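Local coordinates for glucose-6-phosphate isomerase (Thermus thermophilus, PDB 1ZZG), which probably catalyses the reversible isomerisation of glucose 6-phosphate to fructose 6-phosphate, a step shared by glycolysis and gluconeogenesis, at residues L119-K125 / H154-D160. Sequence-based numbering, arbitrary orientation.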
ATOM      1  N   LEU A 119     -16.345 -15.857 -11.831  1.00 27.76           N
ATOM      2  CA  LEU A 119     -15.348 -16.520 -12.660  1.00 26.61           C
ATOM      3  C   LEU A 119     -14.074 -16.551 -11.825  1.00 25.70           C
ATOM      4  O   LEU A 119     -13.658 -15.524 -11.283  1.00 23.93           O
ATOM      5  CB  LEU A 119     -15.081 -15.750 -13.957  1.00 26.59           C
ATOM      6  CG  LEU A 119     -13.936 -16.352 -14.782  1.00 24.56           C
ATOM      7  CD1 LEU A 119     -14.292 -17.779 -15.201  1.00 26.47           C
ATOM      8  CD2 LEU A 119     -13.666 -15.495 -16.002  1.00 24.84           C
ATOM      9  N   VAL A 120     -13.467 -17.724 -11.707  1.00 24.82           N
ATOM     10  CA  VAL A 120     -12.245 -17.863 -10.934  1.00 24.41           C
ATOM     11  C   VAL A 120     -11.063 -18.039 -11.885  1.00 24.90           C
ATOM     12  O   VAL A 120     -11.107 -18.862 -12.798  1.00 24.44           O
ATOM     13  CB  VAL A 120     -12.330 -19.072  -9.980  1.00 23.37           C
ATOM     14  CG1 VAL A 120     -11.063 -19.172  -9.140  1.00 23.11           C
ATOM     15  CG2 VAL A 120     -13.553 -18.929  -9.079  1.00 25.68           C
ATOM     16  N   ASN A 121     -10.016 -17.252 -11.667  1.00 24.18           N
ATOM     17  CA  ASN A 121      -8.821 -17.301 -12.503  1.00 24.25           C
ATOM     18  C   ASN A 121      -7.615 -17.656 -11.642  1.00 24.44           C
ATOM     19  O   ASN A 121      -7.148 -16.829 -10.852  1.00 24.98           O
ATOM     20  CB  ASN A 121      -8.608 -15.931 -13.168  1.00 25.34           C
ATOM     21  CG  ASN A 121      -7.374 -15.879 -14.064  1.00 24.27           C
ATOM     22  OD1 ASN A 121      -6.881 -14.794 -14.373  1.00 24.25           O
ATOM     23  ND2 ASN A 121      -6.881 -17.043 -14.493  1.00 21.66           N
ATOM     24  N   ALA A 122      -7.129 -18.888 -11.774  1.00 23.55           N
ATOM     25  CA  ALA A 122      -5.966 -19.335 -11.015  1.00 22.95           C
ATOM     26  C   ALA A 122      -4.722 -18.974 -11.816  1.00 23.76           C
ATOM     27  O   ALA A 122      -4.501 -19.501 -12.910  1.00 23.22           O
ATOM     28  CB  ALA A 122      -6.028 -20.828 -10.790  1.00 24.44           C
ATOM     29  N   VAL A 123      -3.907 -18.085 -11.259  1.00 23.08           N
ATOM     30  CA  VAL A 123      -2.707 -17.615 -11.936  1.00 22.39           C
ATOM     31  C   VAL A 123      -1.420 -17.954 -11.198  1.00 22.20           C
ATOM     32  O   VAL A 123      -1.242 -17.582 -10.035  1.00 21.62           O
ATOM     33  CB  VAL A 123      -2.756 -16.084 -12.124  1.00 23.11           C
ATOM     34  CG1 VAL A 123      -1.660 -15.648 -13.092  1.00 23.06           C
ATOM     35  CG2 VAL A 123      -4.138 -15.659 -12.625  1.00 22.87           C
ATOM     36  N   SER A 124      -0.522 -18.652 -11.888  1.00 21.49           N
ATOM     37  CA  SER A 124       0.774 -19.036 -11.329  1.00 23.02           C
ATOM     38  C   SER A 124       1.689 -19.504 -12.459  1.00 25.08           C
ATOM     39  O   SER A 124       1.318 -20.391 -13.229  1.00 24.35           O
ATOM     40  CB  SER A 124       0.608 -20.168 -10.312  1.00 22.87           C
ATOM     41  OG  SER A 124       1.875 -20.610  -9.848  1.00 23.46           O
ATOM     42  N   LYS A 125       2.878 -18.914 -12.562  1.00 24.16           N
ATOM     43  CA  LYS A 125       3.810 -19.303 -13.617  1.00 26.59           C
ATOM     44  C   LYS A 125       4.280 -20.744 -13.426  1.00 26.42           C
ATOM     45  O   LYS A 125       4.170 -21.560 -14.338  1.00 25.72           O
ATOM     46  CB  LYS A 125       5.027 -18.369 -13.649  1.00 28.47           C
ATOM     47  CG  LYS A 125       6.032 -18.735 -14.737  1.00 27.59           C
ATOM     48  CD  LYS A 125       7.241 -17.805 -14.741  1.00 28.53           C
ATOM     49  CE  LYS A 125       8.264 -18.231 -15.790  1.00 26.54           C
ATOM     50  NZ  LYS A 125       7.723 -18.110 -17.172  1.00 24.49           N
ATOM     51  N   HIS A 154     -16.526 -21.955 -14.939  1.00 26.91           N
ATOM     52  CA  HIS A 154     -16.235 -20.876 -14.000  1.00 27.39           C
ATOM     53  C   HIS A 154     -14.787 -20.834 -13.501  1.00 26.42           C
ATOM     54  O   HIS A 154     -14.447 -20.024 -12.637  1.00 26.13           O
ATOM     55  CB  HIS A 154     -17.199 -20.959 -12.809  1.00 27.31           C
ATOM     56  CG  HIS A 154     -18.627 -20.689 -13.170  1.00 27.38           C
ATOM     57  ND1 HIS A 154     -19.290 -19.544 -12.785  1.00 27.19           N
ATOM     58  CD2 HIS A 154     -19.510 -21.402 -13.911  1.00 29.57           C
ATOM     59  CE1 HIS A 154     -20.518 -19.562 -13.273  1.00 29.19           C
ATOM     60  NE2 HIS A 154     -20.677 -20.678 -13.961  1.00 28.20           N
ATOM     61  N   LEU A 155     -13.940 -21.708 -14.039  1.00 26.26           N
ATOM     62  CA  LEU A 155     -12.533 -21.746 -13.650  1.00 26.34           C
ATOM     63  C   LEU A 155     -11.633 -21.676 -14.881  1.00 27.59           C
ATOM     64  O   LEU A 155     -11.699 -22.532 -15.766  1.00 26.39           O
ATOM     65  CB  LEU A 155     -12.217 -23.023 -12.863  1.00 25.26           C
ATOM     66  CG  LEU A 155     -10.744 -23.204 -12.472  1.00 26.85           C
ATOM     67  CD1 LEU A 155     -10.308 -22.066 -11.561  1.00 25.24           C
ATOM     68  CD2 LEU A 155     -10.555 -24.543 -11.771  1.00 26.25           C
ATOM     69  N   VAL A 156     -10.803 -20.640 -14.934  1.00 26.07           N
ATOM     70  CA  VAL A 156      -9.875 -20.447 -16.036  1.00 25.61           C
ATOM     71  C   VAL A 156      -8.468 -20.375 -15.446  1.00 26.26           C
ATOM     72  O   VAL A 156      -8.254 -19.755 -14.401  1.00 25.28           O
ATOM     73  CB  VAL A 156     -10.210 -19.155 -16.824  1.00 26.30           C
ATOM     74  CG1 VAL A 156     -10.250 -17.961 -15.889  1.00 26.08           C
ATOM     75  CG2 VAL A 156      -9.198 -18.944 -17.939  1.00 26.50           C
ATOM     76  N   VAL A 157      -7.511 -21.012 -16.111  1.00 25.31           N
ATOM     77  CA  VAL A 157      -6.137 -21.049 -15.617  1.00 26.08           C
ATOM     78  C   VAL A 157      -5.132 -20.283 -16.479  1.00 26.04           C
ATOM     79  O   VAL A 157      -5.214 -20.290 -17.705  1.00 24.66           O
ATOM     80  CB  VAL A 157      -5.661 -22.520 -15.488  1.00 28.42           C
ATOM     81  CG1 VAL A 157      -4.238 -22.584 -14.972  1.00 28.69           C
ATOM     82  CG2 VAL A 157      -6.588 -23.276 -14.555  1.00 28.50           C
ATOM     83  N   THR A 158      -4.188 -19.618 -15.818  1.00 24.53           N
ATOM     84  CA  THR A 158      -3.132 -18.869 -16.497  1.00 23.57           C
ATOM     85  C   THR A 158      -1.833 -19.397 -15.898  1.00 23.48           C
ATOM     86  O   THR A 158      -1.536 -19.145 -14.730  1.00 24.40           O
ATOM     87  CB  THR A 158      -3.259 -17.355 -16.225  1.00 23.14           C
ATOM     88  OG1 THR A 158      -4.506 -16.880 -16.751  1.00 21.44           O
ATOM     89  CG2 THR A 158      -2.107 -16.598 -16.868  1.00 23.27           C
ATOM     90  N   THR A 159      -1.062 -20.135 -16.695  1.00 22.76           N
ATOM     91  CA  THR A 159       0.174 -20.739 -16.207  1.00 23.57           C
ATOM     92  C   THR A 159       1.121 -21.095 -17.361  1.00 24.60           C
ATOM     93  O   THR A 159       0.793 -20.881 -18.528  1.00 24.98           O
ATOM     94  CB  THR A 159      -0.163 -22.024 -15.400  1.00 23.64           C
ATOM     95  OG1 THR A 159       0.995 -22.491 -14.700  1.00 23.40           O
ATOM     96  CG2 THR A 159      -0.662 -23.121 -16.333  1.00 24.11           C
ATOM     97  N   ASP A 160       2.291 -21.636 -17.034  1.00 24.50           N
ATOM     98  CA  ASP A 160       3.257 -22.030 -18.064  1.00 26.78           C
ATOM     99  C   ASP A 160       2.537 -22.894 -19.101  1.00 27.72           C
ATOM    100  O   ASP A 160       1.638 -23.661 -18.764  1.00 27.66           O
ATOM    101  CB  ASP A 160       4.400 -22.841 -17.449  1.00 27.33           C
ATOM    102  CG  ASP A 160       5.499 -23.150 -18.450  1.00 29.82           C
ATOM    103  OD1 ASP A 160       6.433 -22.329 -18.575  1.00 30.19           O
ATOM    104  OD2 ASP A 160       5.420 -24.206 -19.124  1.00 29.21           O
TER
HETATM  105  O   HOH W   1      -4.595 -14.365 -15.956  1.00 23.08           O
HETATM  106  O   HOH W   2       5.865 -19.800 -17.799  1.00 25.54           O
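With N121 CG trans to its own backbone N (chi1 180°) and T158 OG1 turned beside its backbone N (chi1 -62°), amide and hydroxyl meet across neighbouring strands. N121 ND2 donates to T158 OG1 at 3.3 Å and to V156 O at 3.0 Å; both acceptors lie near the amide plane, but ND2 stands above the V156 carbonyl plane. That carbonyl also accepts A122 N, so two donors grip it. A water donates to N121 OD1 and accepts from T158 OG1; with the two ND2 bonds this sets which end of the amide is nitrogen. Were N121 replaced by an alanine, T158 OG1 and the water would probably lose their amide partner, and V156 O one of its two donors.

Strands 118-124 and 155-159 run parallel, joined through helix 130-147 in a beta-alpha-beta crossover of the parallel sheet of the SIS-clan fold. V120 CG1 and L155 CD1, 3.8 Å apart, put apolar branches under that helix; the face toward helix 193-201 mixes V123 and V156 with the mutually satisfied polar pair. Farther along, T159 OG1 replaces a backbone N-H, donating to S124 O at 2.6 Å, and D160 N reaches K125 O at 3.3 Å.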